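Local coordinates for protein nisin leader peptide-processing serine protease NisP (Lactococcus lactis subsp. lactis, PDB 4MZD) that probably acts as a cell-wall-anchored, subtilisin-like serine endopeptidase that removes the leader peptide in the biosynthesis of the antibiotic nisin, at residues A[209-214]-A[274-279]; A[264-269]-A[476-481]; A[242-247]-A[283-288]; A[205-210]-A[222-227]; A[252-257]-A[303-308]. All coordinates share one frame; numbering follows the deposited sequence.

Interaction 1. Residues A[209-214]-A[274-279]; sequences LMISGS and KVVDAP
Leu209 and Val276 form an antiparallel hydrogen-bonded pair, trading two backbone bonds: Leu209 N to Val276 O and Val276 N to Leu209 O, 2.9 Å each. Next to them Met210 and Val275 make the non-hydrogen-bonded pair, and beyond it Ile211 N gives a third bond to Lys274 O at 2.8 Å. The last rung uses a side chain. Where the first strand has already ended, Ser212 OG accepts from Lys274 N at 2.8 Å, the N-H pointing almost straight at it (168°). Ser212 can do this because its chi1 of 65° sets OG between its own backbone N and carbonyl carbon, within reach of Lys274 N. Two CA-H...O contacts fill in between the bonds, from Val275 CA to Leu209 O and from Met210 CA to Lys274 O.

Apolar contacts line both faces of the ladder. On the face of Leu209 and Val276, Leu209 CD1 presses on Ala278 CB at 3.6 Å and Leu209 CB touches Val276 CG2. On the other face Met210 CG lies 4.1 Å from Val275 CG2. Past the strand's end Ile211 CG2 meets Val276 CG2 at 4.2 Å, the two side chains crossing at about a right angle.

Strand 275-278 is thus added antiparallel to the end of strand 200-210. Helix 222-238 packs on Leu209 and Ile211, and helix 256-264 on Met210 and Val275 through Ile260.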
# COMPACT_ATOMS: atom_id res chain seq x y z
N LEU A 209 14.00 0.43 9.19
CA LEU A 209 14.94 1.40 9.76
C LEU A 209 15.35 0.93 11.15
O LEU A 209 14.50 0.58 11.96
CB LEU A 209 14.26 2.77 9.88
CG LEU A 209 13.74 3.38 8.57
CD1 LEU A 209 13.00 4.67 8.86
CD2 LEU A 209 14.87 3.61 7.58
N MET A 210 16.66 0.93 11.42
CA MET A 210 17.15 0.68 12.77
C MET A 210 17.42 2.05 13.37
O MET A 210 18.34 2.75 12.93
CB MET A 210 18.41 -0.19 12.75
CG MET A 210 18.75 -0.82 14.12
SD MET A 210 20.21 -1.97 14.16
CE MET A 210 21.55 -0.76 14.10
N ILE A 211 16.61 2.44 14.34
CA ILE A 211 16.58 3.84 14.78
C ILE A 211 17.33 4.09 16.08
O ILE A 211 17.38 5.22 16.56
CB ILE A 211 15.14 4.39 14.87
CG1 ILE A 211 14.31 3.62 15.91
CG2 ILE A 211 14.47 4.33 13.52
CD1 ILE A 211 12.99 4.29 16.25
N SER A 212 17.92 3.03 16.65
CA SER A 212 18.85 3.17 17.77
C SER A 212 19.96 2.15 17.53
O SER A 212 19.95 1.44 16.52
CB SER A 212 18.15 2.95 19.12
OG SER A 212 17.67 1.62 19.27
N GLY A 213 20.94 2.09 18.43
CA GLY A 213 22.08 1.22 18.20
C GLY A 213 22.96 1.77 17.09
O GLY A 213 22.93 2.96 16.78
N SER A 214 23.76 0.89 16.49
CA SER A 214 24.70 1.34 15.47
C SER A 214 25.08 0.25 14.49
O SER A 214 25.17 -0.93 14.85
CB SER A 214 25.96 1.90 16.12
OG SER A 214 26.61 0.91 16.90
N LYS A 274 16.53 -0.64 18.01
CA LYS A 274 15.13 -0.82 17.64
C LYS A 274 14.94 -0.78 16.13
O LYS A 274 15.39 0.16 15.47
CB LYS A 274 14.28 0.27 18.29
CG LYS A 274 12.80 0.25 17.93
CD LYS A 274 12.08 -0.98 18.45
CE LYS A 274 10.60 -0.93 18.11
NZ LYS A 274 9.82 -2.05 18.71
N VAL A 275 14.26 -1.79 15.59
CA VAL A 275 13.94 -1.83 14.18
C VAL A 275 12.46 -1.54 13.98
O VAL A 275 11.61 -2.06 14.72
CB VAL A 275 14.26 -3.21 13.58
CG1 VAL A 275 14.00 -3.21 12.07
CG2 VAL A 275 15.70 -3.59 13.87
N VAL A 276 12.17 -0.69 13.00
CA VAL A 276 10.79 -0.39 12.63
C VAL A 276 10.57 -0.61 11.13
O VAL A 276 11.51 -0.52 10.33
CB VAL A 276 10.39 1.05 13.02
CG1 VAL A 276 10.55 1.25 14.52
CG2 VAL A 276 11.22 2.07 12.26
N ASP A 277 9.32 -0.91 10.78
CA ASP A 277 8.84 -1.05 9.41
C ASP A 277 8.21 0.32 9.09
O ASP A 277 7.17 0.68 9.64
CB ASP A 277 7.80 -2.19 9.40
CG ASP A 277 7.40 -2.64 8.00
OD1 ASP A 277 7.67 -1.91 7.03
OD2 ASP A 277 6.77 -3.73 7.90
N ALA A 278 8.89 1.10 8.25
CA ALA A 278 8.50 2.48 7.97
C ALA A 278 8.00 2.68 6.53
O ALA A 278 8.56 2.10 5.60
CB ALA A 278 9.68 3.40 8.24
N PRO A 279 6.99 3.55 6.33
CA PRO A 279 6.37 4.45 7.33
C PRO A 279 5.16 3.89 8.08
O PRO A 279 4.48 4.66 8.76
CB PRO A 279 5.94 5.64 6.47
CG PRO A 279 5.59 5.01 5.15
CD PRO A 279 6.61 3.92 4.96

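Interaction 2. Residues A[264-269]-A[476-481]; sequences KRFRSI and ANNRNS
Asn480 lies over one face of the Phe266 ring, its OD1 3.7 Å above the ring plane toward the rim and its CB 4.1 Å from the ring centroid as a CH-pi contact. Its amide is turned 45° from the ring rather than stacked on it. The opposite face carries Arg265 CB, and the Arg265 guanidinium presents a face to Phe266 CZ. Asn478 OD1 approaches the ring obliquely and comes within 3.3 Å of Phe266 CB. The Arg267 guanidinium meets Asn480 O at its edge, near its own plane. Its grip is side-on, NE at 2.7 Å and NH2 at 2.9 Å, both on that one oxygen; NE arrives nearly in line with the C=O, whereas NH2 stands above the carbonyl plane. The side chain reaches there because it is extended from CG to NE.

Asn478 ND2 gives a bond to Ala476 O and a weak one to Phe266 O at 3.3 Å, while OD1 accepts from Asn480 N in an Asx turn. With the bond from Asn478 N to Ser481 OG, this braces the type I turn from Asn478 to Ser481. A water bridges Phe266 O, to which it donates, and Ser481 OG.

The loop after helix 256-264 thus meets the one leading to the C-terminal strand 486-487. Arg267 also bonds Tyr208 O through NH2 and Tyr215 OH through NH1. With two donors on Asn480 O and a weak amide bond and a water on Phe266 O, the contact rests largely on neutral carbonyls, and the arginine charge would probably polarise the turn's peptide group.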
# COMPACT_ATOMS: atom_id res chain seq x y z
N LYS A 264 20.51 -8.56 9.71
CA LYS A 264 21.90 -9.02 9.66
C LYS A 264 22.20 -9.77 8.36
O LYS A 264 23.37 -9.92 7.99
CB LYS A 264 22.22 -9.88 10.88
CG LYS A 264 22.39 -9.07 12.14
CD LYS A 264 22.64 -9.96 13.34
CE LYS A 264 23.08 -9.15 14.55
NZ LYS A 264 24.45 -8.58 14.34
N ARG A 265 21.16 -10.22 7.67
CA ARG A 265 21.34 -10.87 6.38
C ARG A 265 21.76 -9.86 5.31
O ARG A 265 22.34 -10.24 4.29
CB ARG A 265 20.05 -11.56 5.94
CG ARG A 265 19.53 -12.65 6.86
CD ARG A 265 18.18 -13.15 6.38
NE ARG A 265 18.23 -13.56 4.98
CZ ARG A 265 17.16 -13.67 4.18
NH1 ARG A 265 15.95 -13.40 4.65
NH2 ARG A 265 17.31 -14.05 2.92
N PHE A 266 21.46 -8.59 5.56
CA PHE A 266 21.56 -7.56 4.51
C PHE A 266 22.37 -6.33 4.90
O PHE A 266 22.61 -5.47 4.06
CB PHE A 266 20.15 -7.10 4.11
CG PHE A 266 19.22 -8.22 3.77
CD1 PHE A 266 19.36 -8.91 2.58
CD2 PHE A 266 18.19 -8.57 4.63
CE1 PHE A 266 18.49 -9.94 2.26
CE2 PHE A 266 17.33 -9.60 4.32
CZ PHE A 266 17.48 -10.28 3.13
N ARG A 267 22.77 -6.25 6.17
CA ARG A 267 23.42 -5.05 6.69
C ARG A 267 24.47 -5.46 7.70
O ARG A 267 24.47 -6.59 8.18
CB ARG A 267 22.40 -4.14 7.38
CG ARG A 267 21.28 -3.68 6.49
CD ARG A 267 20.32 -2.76 7.21
NE ARG A 267 19.11 -2.61 6.41
CZ ARG A 267 18.05 -1.89 6.76
NH1 ARG A 267 18.04 -1.20 7.89
NH2 ARG A 267 16.99 -1.87 5.95
N SER A 268 25.35 -4.52 8.03
CA SER A 268 26.43 -4.77 8.98
C SER A 268 26.13 -4.08 10.31
O SER A 268 26.40 -2.89 10.48
CB SER A 268 27.76 -4.27 8.42
OG SER A 268 28.01 -4.84 7.14
N ILE A 269 25.59 -4.83 11.26
CA ILE A 269 25.14 -4.29 12.54
C ILE A 269 26.18 -4.50 13.64
O ILE A 269 26.69 -5.60 13.81
CB ILE A 269 23.79 -4.91 12.95
CG1 ILE A 269 22.71 -4.55 11.93
CG2 ILE A 269 23.41 -4.47 14.36
CD1 ILE A 269 21.39 -5.26 12.13
N ALA A 476 27.02 -6.91 -0.20
CA ALA A 476 26.47 -6.43 -1.47
C ALA A 476 25.20 -5.63 -1.22
O ALA A 476 24.36 -6.02 -0.41
CB ALA A 476 26.18 -7.60 -2.39
N ASN A 477 25.07 -4.50 -1.92
CA ASN A 477 23.84 -3.72 -1.87
C ASN A 477 22.66 -4.56 -2.32
O ASN A 477 22.78 -5.39 -3.23
CB ASN A 477 23.95 -2.48 -2.75
CG ASN A 477 24.85 -1.42 -2.15
OD1 ASN A 477 25.32 -1.56 -1.02
ND2 ASN A 477 25.09 -0.35 -2.89
N ASN A 478 21.51 -4.32 -1.70
CA ASN A 478 20.33 -5.15 -1.93
C ASN A 478 19.03 -4.40 -1.62
O ASN A 478 19.06 -3.24 -1.21
CB ASN A 478 20.43 -6.42 -1.08
CG ASN A 478 20.54 -6.11 0.40
OD1 ASN A 478 19.54 -5.89 1.07
ND2 ASN A 478 21.77 -6.09 0.93
N ARG A 479 17.90 -5.07 -1.81
CA ARG A 479 16.59 -4.46 -1.62
C ARG A 479 16.36 -3.99 -0.19
O ARG A 479 15.53 -3.11 0.07
CB ARG A 479 15.49 -5.45 -2.00
CG ARG A 479 14.47 -4.91 -2.99
CD ARG A 479 13.36 -5.91 -3.25
NE ARG A 479 12.38 -5.94 -2.18
CZ ARG A 479 12.39 -6.81 -1.17
NH1 ARG A 479 13.32 -7.74 -1.11
NH2 ARG A 479 11.45 -6.74 -0.23
N ASN A 480 17.09 -4.60 0.74
CA ASN A 480 16.99 -4.26 2.15
C ASN A 480 18.19 -3.48 2.67
O ASN A 480 18.35 -3.35 3.88
CB ASN A 480 16.77 -5.52 2.99
CG ASN A 480 15.40 -6.13 2.79
OD1 ASN A 480 15.28 -7.26 2.30
ND2 ASN A 480 14.37 -5.40 3.17
N SER A 481 19.03 -2.96 1.78
CA SER A 481 20.13 -2.10 2.22
C SER A 481 19.60 -0.84 2.87
O SER A 481 18.48 -0.41 2.56
CB SER A 481 21.03 -1.70 1.05
OG SER A 481 21.73 -2.82 0.54
O HOH W 1 23.48 -3.36 2.64

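Interaction 3. Residues A[242-247]-A[283-288]; sequences VVAALG and EDVIAV
Val243 and Val288 interlock on one face of a parallel pair of strands: Val243 CG1 fits against Val288 CG2 at 3.6 Å, crossing it obliquely, while its looser contact with Ile286 CG2 is 4.3 Å. Val243 has CG1 anti to its backbone N (chi1 -175°), which leans this methyl along the strand direction, past its register partner Ile286 to Val288. On the opposite face the bridged residues are the small Ala244 and Ala287, and larger side chains close over them. Ala244 leaves a shallow hollow taken by Val285 CG1, 3.8 Å from Ala244 CB, while the other branch, Val285 CG2, rests on Val242 CB at 4.1 Å. Leu246 then reaches back over the neighbouring strand, its CD2 settling 4.1 Å from Ala287 CB and its CB and CG lying against Val288 O.

The backbones form a regular parallel ladder, Val243 opposite Ile286, Ala244 opposite Ala287 and Ala245 opposite Val288. Four bonds of 2.9 Å hold it: Ile286 N to Val242 O, Ala244 N to Ile286 O, Val288 N to Ala244 O and Leu246 N to Val288 O.

Helix 356-370 packs on the Val243 face, Leu363 touching both Val243 and Ile286. Ala245 points to this side as well, about 5 Å from the side chain of Ser353, the predicted nucleophile. In this core strand pair of the subtilisin-like fold, four peptide N-H groups are paired across the strands, Lys379 NZ and Asn352 ND2 take up Val285 O and Leu246 O, and one water extends the link at the start, accepting from Val242 N and donating to Asp284 O.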
# COMPACT_ATOMS: atom_id res chain seq x y z
N VAL A 242 -2.49 8.84 6.12
CA VAL A 242 -1.59 7.98 5.36
C VAL A 242 -1.88 6.53 5.71
O VAL A 242 -2.03 6.18 6.89
CB VAL A 242 -0.13 8.33 5.66
CG1 VAL A 242 0.82 7.36 4.98
CG2 VAL A 242 0.17 9.77 5.25
N VAL A 243 -1.98 5.70 4.67
CA VAL A 243 -2.26 4.27 4.78
C VAL A 243 -1.08 3.56 4.13
O VAL A 243 -0.76 3.83 2.97
CB VAL A 243 -3.57 3.93 4.03
CG1 VAL A 243 -3.96 2.48 4.22
CG2 VAL A 243 -4.70 4.86 4.46
N ALA A 244 -0.41 2.68 4.87
CA ALA A 244 0.86 2.13 4.43
C ALA A 244 0.94 0.62 4.62
O ALA A 244 0.46 0.08 5.63
CB ALA A 244 2.01 2.80 5.17
N ALA A 245 1.58 -0.05 3.67
CA ALA A 245 1.72 -1.50 3.72
C ALA A 245 2.77 -1.99 4.71
O ALA A 245 3.92 -1.56 4.65
CB ALA A 245 2.11 -2.00 2.36
N LEU A 246 2.39 -2.93 5.56
CA LEU A 246 3.39 -3.71 6.29
C LEU A 246 4.22 -4.52 5.30
O LEU A 246 3.75 -4.86 4.22
CB LEU A 246 2.71 -4.67 7.27
CG LEU A 246 2.06 -4.05 8.50
CD1 LEU A 246 1.30 -5.11 9.26
CD2 LEU A 246 3.09 -3.39 9.40
N GLY A 247 5.44 -4.86 5.68
CA GLY A 247 6.31 -5.64 4.82
C GLY A 247 5.80 -7.04 4.55
O GLY A 247 4.92 -7.55 5.26
N GLU A 283 2.32 6.23 14.62
CA GLU A 283 1.04 6.13 15.31
C GLU A 283 -0.13 6.64 14.47
O GLU A 283 -1.21 6.06 14.50
CB GLU A 283 1.10 6.92 16.62
CG GLU A 283 2.19 6.47 17.58
CD GLU A 283 1.85 5.17 18.29
OE1 GLU A 283 1.65 5.20 19.52
OE2 GLU A 283 1.80 4.12 17.62
N ASP A 284 0.07 7.72 13.72
CA ASP A 284 -1.04 8.30 12.97
C ASP A 284 -1.29 7.62 11.63
O ASP A 284 -2.31 7.87 10.99
CB ASP A 284 -0.83 9.80 12.80
CG ASP A 284 -0.91 10.55 14.12
OD1 ASP A 284 -1.59 10.05 15.05
OD2 ASP A 284 -0.29 11.62 14.24
N VAL A 285 -0.37 6.75 11.22
CA VAL A 285 -0.50 6.00 9.98
C VAL A 285 -1.37 4.77 10.21
O VAL A 285 -1.31 4.15 11.27
CB VAL A 285 0.90 5.62 9.44
CG1 VAL A 285 0.81 4.66 8.26
CG2 VAL A 285 1.68 6.86 9.06
N ILE A 286 -2.17 4.41 9.22
CA ILE A 286 -2.89 3.14 9.24
C ILE A 286 -2.02 2.08 8.57
O ILE A 286 -1.77 2.14 7.37
CB ILE A 286 -4.24 3.27 8.52
CG1 ILE A 286 -5.11 4.29 9.25
CG2 ILE A 286 -4.94 1.92 8.42
CD1 ILE A 286 -6.40 4.62 8.59
N ALA A 287 -1.53 1.14 9.38
CA ALA A 287 -0.71 0.04 8.89
C ALA A 287 -1.60 -1.09 8.42
O ALA A 287 -2.54 -1.48 9.12
CB ALA A 287 0.23 -0.45 9.99
N VAL A 288 -1.30 -1.62 7.23
CA VAL A 288 -2.13 -2.64 6.63
C VAL A 288 -1.32 -3.90 6.32
O VAL A 288 -0.31 -3.85 5.61
CB VAL A 288 -2.79 -2.15 5.32
CG1 VAL A 288 -3.72 -3.22 4.79
CG2 VAL A 288 -3.53 -0.83 5.56
O HOH W 2 -1.55 9.36 8.72

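Interaction 4. Residues A[205-210]-A[222-227]; sequences AGQYLM and YQEYLN
Leu209 on strand 200-210 meets the first turn of helix 222-238 in the alpha/beta sandwich of the subtilisin-like fold, where helices lie against a central, largely parallel sheet. The two segment axes approach to 8.0 Å and run at 121° to each other, so the strand passes across the helix start. Leu209 and Tyr225 have CA atoms 7.0 Å apart, as do Met210 and Tyr222. Met210 and Tyr222 approach through their backbones, whereas Leu209 and Gln207 bridge the gap with side chains.

Leu209 divides its two methyls between neighbouring helix residues. CD1 reaches the helix backbone, 3.7 Å from Tyr225 N, and comes in near the plane of the Tyr225 ring at its edge; CD2 rests 4.0 Å from Glu224 CB and close to the carboxylate. Farther back along the strand Gln207 adds the polar link. Its chain is extended beyond CG and brings the amide to Glu224, the amide and carboxylate planes being 69° apart. Both ends have further partners: Gln207 OE1 bonds Tyr228 OH, and Glu224 OE1 is also bonded to Ser183 OG. Gln207 NE2 gives its hydrogen to Glu224 OE1 at 3.1 Å, from above the carboxylate plane and with a bent N-H...O angle of 143°.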
# COMPACT_ATOMS: atom_id res chain seq x y z
N ALA A 205 4.61 0.63 -0.15
CA ALA A 205 6.06 0.53 -0.23
C ALA A 205 6.62 0.87 1.14
O ALA A 205 5.94 1.52 1.93
CB ALA A 205 6.60 1.51 -1.26
N GLY A 206 7.85 0.46 1.42
CA GLY A 206 8.43 0.76 2.72
C GLY A 206 9.85 0.28 2.84
O GLY A 206 10.48 -0.13 1.87
N GLN A 207 10.37 0.35 4.06
CA GLN A 207 11.74 -0.04 4.35
C GLN A 207 11.89 -0.25 5.85
O GLN A 207 11.14 0.33 6.65
CB GLN A 207 12.72 1.06 3.91
CG GLN A 207 12.57 2.33 4.73
CD GLN A 207 13.30 3.53 4.16
OE1 GLN A 207 12.69 4.53 3.83
NE2 GLN A 207 14.62 3.45 4.08
N TYR A 208 12.87 -1.06 6.23
CA TYR A 208 13.18 -1.23 7.64
C TYR A 208 14.26 -0.24 8.07
O TYR A 208 15.30 -0.10 7.40
CB TYR A 208 13.62 -2.67 7.96
CG TYR A 208 12.58 -3.67 7.55
CD1 TYR A 208 11.34 -3.71 8.18
CD2 TYR A 208 12.80 -4.55 6.50
CE1 TYR A 208 10.36 -4.59 7.79
CE2 TYR A 208 11.83 -5.44 6.10
CZ TYR A 208 10.61 -5.46 6.75
OH TYR A 208 9.62 -6.34 6.36
N LEU A 209 14.00 0.43 9.19
CA LEU A 209 14.94 1.40 9.76
C LEU A 209 15.35 0.93 11.15
O LEU A 209 14.50 0.58 11.96
CB LEU A 209 14.26 2.77 9.88
CG LEU A 209 13.74 3.38 8.57
CD1 LEU A 209 13.00 4.67 8.86
CD2 LEU A 209 14.87 3.61 7.58
N MET A 210 16.66 0.93 11.42
CA MET A 210 17.15 0.68 12.77
C MET A 210 17.42 2.05 13.37
O MET A 210 18.34 2.75 12.93
CB MET A 210 18.41 -0.19 12.75
CG MET A 210 18.75 -0.82 14.12
SD MET A 210 20.21 -1.97 14.16
CE MET A 210 21.55 -0.76 14.10
N TYR A 222 18.08 6.80 12.16
CA TYR A 222 17.11 7.68 12.80
C TYR A 222 16.78 8.92 11.97
O TYR A 222 15.65 9.39 12.00
CB TYR A 222 17.59 8.07 14.20
CG TYR A 222 16.53 8.73 15.07
CD1 TYR A 222 15.24 8.22 15.16
CD2 TYR A 222 16.85 9.84 15.84
CE1 TYR A 222 14.29 8.82 15.98
CE2 TYR A 222 15.91 10.44 16.66
CZ TYR A 222 14.64 9.93 16.72
OH TYR A 222 13.73 10.55 17.56
N GLN A 223 17.75 9.45 11.23
CA GLN A 223 17.46 10.63 10.41
C GLN A 223 16.36 10.35 9.39
O GLN A 223 15.47 11.17 9.20
CB GLN A 223 18.71 11.18 9.72
CG GLN A 223 18.45 12.46 8.93
CD GLN A 223 18.05 13.63 9.81
OE1 GLN A 223 18.89 14.24 10.47
NE2 GLN A 223 16.76 13.95 9.84
N GLU A 224 16.42 9.20 8.72
CA GLU A 224 15.37 8.85 7.77
C GLU A 224 14.02 8.76 8.48
O GLU A 224 13.00 9.20 7.96
CB GLU A 224 15.64 7.53 7.06
CG GLU A 224 16.76 7.56 6.04
CD GLU A 224 16.75 6.31 5.18
OE1 GLU A 224 15.91 6.23 4.26
OE2 GLU A 224 17.56 5.39 5.43
N TYR A 225 14.03 8.15 9.66
CA TYR A 225 12.81 8.02 10.45
C TYR A 225 12.23 9.40 10.74
O TYR A 225 11.03 9.63 10.58
CB TYR A 225 13.12 7.26 11.74
CG TYR A 225 11.97 7.10 12.71
CD1 TYR A 225 11.14 5.99 12.66
CD2 TYR A 225 11.74 8.05 13.70
CE1 TYR A 225 10.11 5.83 13.57
CE2 TYR A 225 10.71 7.89 14.60
CZ TYR A 225 9.90 6.79 14.53
OH TYR A 225 8.87 6.64 15.44
N LEU A 226 13.09 10.33 11.17
CA LEU A 226 12.65 11.69 11.47
C LEU A 226 12.11 12.41 10.24
O LEU A 226 11.19 13.22 10.33
CB LEU A 226 13.78 12.50 12.08
CG LEU A 226 14.18 12.08 13.49
CD1 LEU A 226 15.35 12.93 13.93
CD2 LEU A 226 13.02 12.20 14.46
N ASN A 227 12.69 12.12 9.08
CA ASN A 227 12.21 12.72 7.83
C ASN A 227 10.81 12.23 7.46
O ASN A 227 9.97 13.02 7.02
CB ASN A 227 13.21 12.48 6.70
CG ASN A 227 14.51 13.22 6.90
OD1 ASN A 227 14.59 14.16 7.69
ND2 ASN A 227 15.54 12.82 6.16

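Interaction 5. Residues A[252-257]-A[303-308]; sequences NIQDNQ and IGADAI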
# COMPACT_ATOMS: atom_id res chain seq x y z
N ASN A 252 7.08 -10.55 12.73
CA ASN A 252 6.30 -9.86 13.73
C ASN A 252 7.07 -8.62 14.14
O ASN A 252 8.16 -8.71 14.70
CB ASN A 252 6.00 -10.73 14.95
CG ASN A 252 4.97 -10.09 15.86
OD1 ASN A 252 5.12 -8.93 16.25
ND2 ASN A 252 3.92 -10.83 16.18
N ILE A 253 6.51 -7.45 13.85
CA ILE A 253 7.26 -6.22 14.00
C ILE A 253 7.55 -5.88 15.46
O ILE A 253 8.37 -5.01 15.75
CB ILE A 253 6.57 -5.04 13.27
CG1 ILE A 253 5.19 -4.76 13.88
CG2 ILE A 253 6.47 -5.35 11.78
CD1 ILE A 253 5.21 -3.80 15.04
N GLN A 254 6.89 -6.57 16.38
CA GLN A 254 7.13 -6.36 17.81
C GLN A 254 8.25 -7.25 18.34
O GLN A 254 8.70 -7.08 19.47
CB GLN A 254 5.86 -6.60 18.61
CG GLN A 254 4.83 -5.49 18.47
CD GLN A 254 3.81 -5.51 19.59
OE1 GLN A 254 2.89 -6.32 19.58
NE2 GLN A 254 3.98 -4.61 20.56
N ASP A 255 8.70 -8.20 17.53
CA ASP A 255 9.76 -9.12 17.93
C ASP A 255 11.08 -8.57 17.42
O ASP A 255 11.52 -8.89 16.32
CB ASP A 255 9.50 -10.52 17.37
CG ASP A 255 10.52 -11.55 17.85
OD1 ASP A 255 11.59 -11.15 18.36
OD2 ASP A 255 10.25 -12.76 17.71
N ASN A 256 11.70 -7.71 18.22
CA ASN A 256 12.86 -6.99 17.73
C ASN A 256 14.05 -7.88 17.37
O ASN A 256 14.75 -7.61 16.40
CB ASN A 256 13.30 -5.88 18.68
CG ASN A 256 14.07 -4.79 17.96
OD1 ASN A 256 13.51 -4.07 17.14
ND2 ASN A 256 15.36 -4.68 18.25
N GLN A 257 14.28 -8.94 18.15
CA GLN A 257 15.42 -9.80 17.86
C GLN A 257 15.29 -10.46 16.49
O GLN A 257 16.27 -10.60 15.77
CB GLN A 257 15.61 -10.86 18.95
CG GLN A 257 16.85 -11.70 18.72
CD GLN A 257 18.12 -10.88 18.74
OE1 GLN A 257 18.42 -10.21 19.73
NE2 GLN A 257 18.87 -10.91 17.65
N ILE A 303 3.40 -9.05 10.71
CA ILE A 303 2.32 -9.05 11.67
C ILE A 303 2.49 -7.87 12.61
O ILE A 303 3.57 -7.67 13.18
CB ILE A 303 2.30 -10.36 12.50
CG1 ILE A 303 2.28 -11.59 11.59
CG2 ILE A 303 1.13 -10.37 13.48
CD1 ILE A 303 3.66 -12.17 11.30
N GLY A 304 1.44 -7.07 12.75
CA GLY A 304 1.43 -5.96 13.69
C GLY A 304 0.15 -5.97 14.51
O GLY A 304 -0.94 -6.11 13.96
N ALA A 305 0.28 -5.83 15.82
CA ALA A 305 -0.88 -5.88 16.71
C ALA A 305 -1.86 -4.75 16.44
O ALA A 305 -3.07 -4.90 16.65
CB ALA A 305 -0.44 -5.87 18.17
N ASP A 306 -1.34 -3.62 15.97
CA ASP A 306 -2.15 -2.42 15.76
C ASP A 306 -2.50 -2.21 14.29
O ASP A 306 -2.88 -1.11 13.89
CB ASP A 306 -1.43 -1.19 16.30
CG ASP A 306 -0.95 -1.37 17.73
OD1 ASP A 306 -1.66 -2.03 18.52
OD2 ASP A 306 0.14 -0.86 18.07
N ALA A 307 -2.36 -3.26 13.48
CA ALA A 307 -2.68 -3.17 12.07
C ALA A 307 -4.11 -3.58 11.76
O ALA A 307 -4.81 -4.19 12.58
CB ALA A 307 -1.71 -4.01 11.27
N ILE A 308 -4.55 -3.23 10.56
CA ILE A 308 -5.74 -3.81 9.96
C ILE A 308 -5.27 -4.70 8.81
O ILE A 308 -4.21 -4.44 8.22
CB ILE A 308 -6.71 -2.73 9.46
CG1 ILE A 308 -8.02 -3.35 8.97
CG2 ILE A 308 -6.07 -1.86 8.39
CD1 ILE A 308 -9.09 -2.33 8.65
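Ile303 O is the polar centre of this contact. Ile253 N donates to it at 3.0 Å, nearly straight (167°), and Asn252 CA adds a CA-H...O contact at 3.5 Å. The side chain of Ile253 curls round the same oxygen: its chi1 of 63° places CG1 between the backbone N and carbonyl carbon, bringing CG1 to 3.4 Å from Ile303 O and 4.0 Å from Gly304 CA. Asn252 and Ile303 are joined as a single backbone bridge.

Their side chains cross at about a right angle, Asn252 ND2 lying 3.9 Å from Ile303 CG2. The other end of that amide is engaged within its own loop, where Asn252 OD1 accepts from Gln254 N at 3.0 Å to close an Asx turn. A type I turn from Asn252 to Asp255 overlaps it, Asp255 N bonding Asn252 O. Gln254 hangs over the edge of the contact with its extended chain, and its OE1 touches Ala305 CB at 3.6 Å. Ala305 itself sits in a second type I turn, from Gly304 to Ala307, so two tight turns face each other at the surface.

Asp255 is the N-cap of helix 256-264, placing the first turn at the entrance to that helix. The second leads into strand 308-311, with Ile308 bonded to the backbones of Ala287 and Gly289 on strand 286-291, while the Ile303 backbone is also hydrogen-bonded to Leu251.

In the fold
The five contacts are arranged on and around the central sheet of the subtilisin-like domain. Interaction 3, about 8 Å from the chain's centre and close to the predicted catalytic serine, pairs two parallel strands. Interactions 1 and 4, with centres about 7 Å apart, share Leu209 and Met210 on strand 200-210, a neighbour of strand 241-245; one adds strand 275-278, the other helix 222-238. Interaction 5 touches interaction 3 through Ile308 and interaction 1 through Asn256. Interaction 2, about 23 Å from the centre, joins the late segment 476-481 to loop 264-269, reaching the sheet through Arg267 and Tyr208 O. Interaction 4 closes before 2, 3 and 5 open, while the segments of 1 alternate with theirs.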